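PDB 3LL7: putative methyltransferase from Porphyromonas gingivalis, which probably acts as a methyltransferase, although its substrate is not known. Local coordinates for residues 52-55 with 61-64. Sequence-based numbering, arbitrary orientation.
Sequences PRLR and WAGI
The guanidinium of R55 meets the CB of A62 obliquely; NE stands 4.0 Å from that carbon. The other flat group, the W61 indole, points elsewhere. CB of W61 lies 4.1 Å from L54 CD1, the two side chains crossing at about a right angle, while the W61 side chain packs on L67, L104 and L138, the last of these on helix 125-138. With CG anti to the carbonyl carbon (chi1 -73°), W61 sends its ring away from 52-55, so that of its side chain CB is the part beside L54.

Here the end of helix 38-57 packs against the short helical turn 59-62 that follows it in the chain, in the helical region near the N-terminus. A62 takes the largest share of the contact. Its methyl comes up against the helix backbone, 3.4 Å from R55 CA, and is flanked by R55 CB at 3.7 Å. The R55 chain passes alongside because CG is anti to the backbone N (chi1 -168°); a bend at chi3 then brings NE back near the methyl. L54 reaches across beside this, its CD2 3.8 Å from A62 CA, so one leucine branch meets the backbone and the other the tryptophan CB.

I64 N bonds W61 O at 2.9 Å, which closes a turn over residues 61-64, and A62 O accepts a hydrogen bond from W51 NE1, tying that turn to the long helix one residue before P52. L54 also packs on I69 and on L75 of helix 72-77.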
ATOM      1  N   PRO A  52       1.941  21.026  -7.336  1.00 18.75           N
ATOM      2  CA  PRO A  52       1.458  20.872  -5.955  1.00 19.25           C
ATOM      3  C   PRO A  52       1.083  19.423  -5.621  1.00 19.86           C
ATOM      4  O   PRO A  52       1.429  18.940  -4.536  1.00 20.23           O
ATOM      5  CB  PRO A  52       0.231  21.797  -5.900  1.00 19.17           C
ATOM      6  CG  PRO A  52       0.517  22.848  -6.949  1.00 18.66           C
ATOM      7  CD  PRO A  52       1.169  22.054  -8.062  1.00 18.64           C
ATOM      8  N   ARG A  53       0.418  18.731  -6.557  1.00 19.97           N
ATOM      9  CA  ARG A  53       0.009  17.329  -6.341  1.00 20.54           C
ATOM     10  C   ARG A  53       1.197  16.372  -6.350  1.00 19.98           C
ATOM     11  O   ARG A  53       1.181  15.370  -5.633  1.00 20.09           O
ATOM     12  CB  ARG A  53      -1.085  16.892  -7.330  1.00 20.50           C
ATOM     13  CG  ARG A  53      -2.468  17.534  -7.044  1.00 23.24           C
ATOM     14  CD  ARG A  53      -3.628  16.840  -7.798  1.00 25.19           C
ATOM     15  NE  ARG A  53      -3.451  16.845  -9.259  1.00 24.86           N
ATOM     16  CZ  ARG A  53      -3.721  17.881 -10.056  1.00 24.42           C
ATOM     17  NH1 ARG A  53      -4.172  19.024  -9.552  1.00 25.31           N
ATOM     18  NH2 ARG A  53      -3.530  17.778 -11.366  1.00 24.39           N
ATOM     19  N   LEU A  54       2.221  16.673  -7.153  1.00 19.44           N
ATOM     20  CA  LEU A  54       3.508  15.974  -7.065  1.00 19.21           C
ATOM     21  C   LEU A  54       4.189  16.176  -5.712  1.00 19.44           C
ATOM     22  O   LEU A  54       4.719  15.221  -5.139  1.00 19.82           O
ATOM     23  CB  LEU A  54       4.479  16.394  -8.182  1.00 19.08           C
ATOM     24  CG  LEU A  54       5.886  15.760  -8.171  1.00 18.78           C
ATOM     25  CD1 LEU A  54       5.856  14.248  -8.533  1.00 16.13           C
ATOM     26  CD2 LEU A  54       6.822  16.486  -9.121  1.00 19.40           C
ATOM     27  N   ARG A  55       4.191  17.406  -5.208  1.00 19.65           N
ATOM     28  CA  ARG A  55       4.851  17.690  -3.928  1.00 20.12           C
ATOM     29  C   ARG A  55       4.224  16.923  -2.759  1.00 19.93           C
ATOM     30  O   ARG A  55       4.941  16.427  -1.882  1.00 19.40           O
ATOM     31  CB  ARG A  55       4.891  19.196  -3.628  1.00 20.39           C
ATOM     32  CG  ARG A  55       5.817  19.549  -2.454  1.00 22.60           C
ATOM     33  CD  ARG A  55       6.122  21.038  -2.381  1.00 25.91           C
ATOM     34  NE  ARG A  55       6.996  21.476  -3.472  1.00 28.86           N
ATOM     35  CZ  ARG A  55       6.619  22.262  -4.477  1.00 30.23           C
ATOM     36  NH1 ARG A  55       5.370  22.717  -4.552  1.00 31.20           N
ATOM     37  NH2 ARG A  55       7.494  22.597  -5.414  1.00 30.35           N
ATOM     38  N   TRP A  61      10.726  14.026  -5.082  1.00 23.89           N
ATOM     39  CA  TRP A  61      10.729  14.332  -6.526  1.00 24.34           C
ATOM     40  C   TRP A  61      10.465  15.820  -6.817  1.00 24.37           C
ATOM     41  O   TRP A  61      11.141  16.431  -7.661  1.00 24.22           O
ATOM     42  CB  TRP A  61       9.722  13.449  -7.282  1.00 24.57           C
ATOM     43  CG  TRP A  61      10.157  12.009  -7.424  1.00 25.52           C
ATOM     44  CD1 TRP A  61      10.765  11.235  -6.474  1.00 27.42           C
ATOM     45  CD2 TRP A  61       9.983  11.166  -8.572  1.00 26.69           C
ATOM     46  NE1 TRP A  61      10.999   9.969  -6.968  1.00 28.69           N
ATOM     47  CE2 TRP A  61      10.523   9.900  -8.248  1.00 27.00           C
ATOM     48  CE3 TRP A  61       9.425  11.359  -9.843  1.00 27.22           C
ATOM     49  CZ2 TRP A  61      10.527   8.829  -9.151  1.00 28.07           C
ATOM     50  CZ3 TRP A  61       9.439  10.289 -10.752  1.00 26.86           C
ATOM     51  CH2 TRP A  61       9.980   9.046 -10.393  1.00 27.06           C
ATOM     52  N   ALA A  62       9.486  16.396  -6.118  1.00 23.95           N
ATOM     53  CA  ALA A  62       9.099  17.789  -6.339  1.00 24.06           C
ATOM     54  C   ALA A  62      10.256  18.755  -6.081  1.00 24.15           C
ATOM     55  O   ALA A  62      10.233  19.897  -6.554  1.00 24.33           O
ATOM     56  CB  ALA A  62       7.881  18.163  -5.494  1.00 24.07           C
ATOM     57  N   GLY A  63      11.262  18.290  -5.342  1.00 24.01           N
ATOM     58  CA  GLY A  63      12.451  19.098  -5.060  1.00 23.81           C
ATOM     59  C   GLY A  63      13.605  18.908  -6.035  1.00 23.68           C
ATOM     60  O   GLY A  63      14.659  19.523  -5.866  1.00 23.92           O
ATOM     61  N   ILE A  64      13.417  18.064  -7.048  1.00 23.19           N
ATOM     62  CA  ILE A  64      14.484  17.759  -8.016  1.00 22.41           C
ATOM     63  C   ILE A  64      14.284  18.475  -9.347  1.00 22.08           C
ATOM     64  O   ILE A  64      13.206  18.376  -9.986  1.00 22.64           O
ATOM     65  CB  ILE A  64      14.687  16.240  -8.243  1.00 22.60           C
ATOM     66  CG1 ILE A  64      15.189  15.585  -6.950  1.00 23.75           C
ATOM     67  CG2 ILE A  64      15.677  15.974  -9.388  1.00 21.27           C
ATOM     68  CD1 ILE A  64      15.591  14.141  -7.109  1.00 23.90           C
TER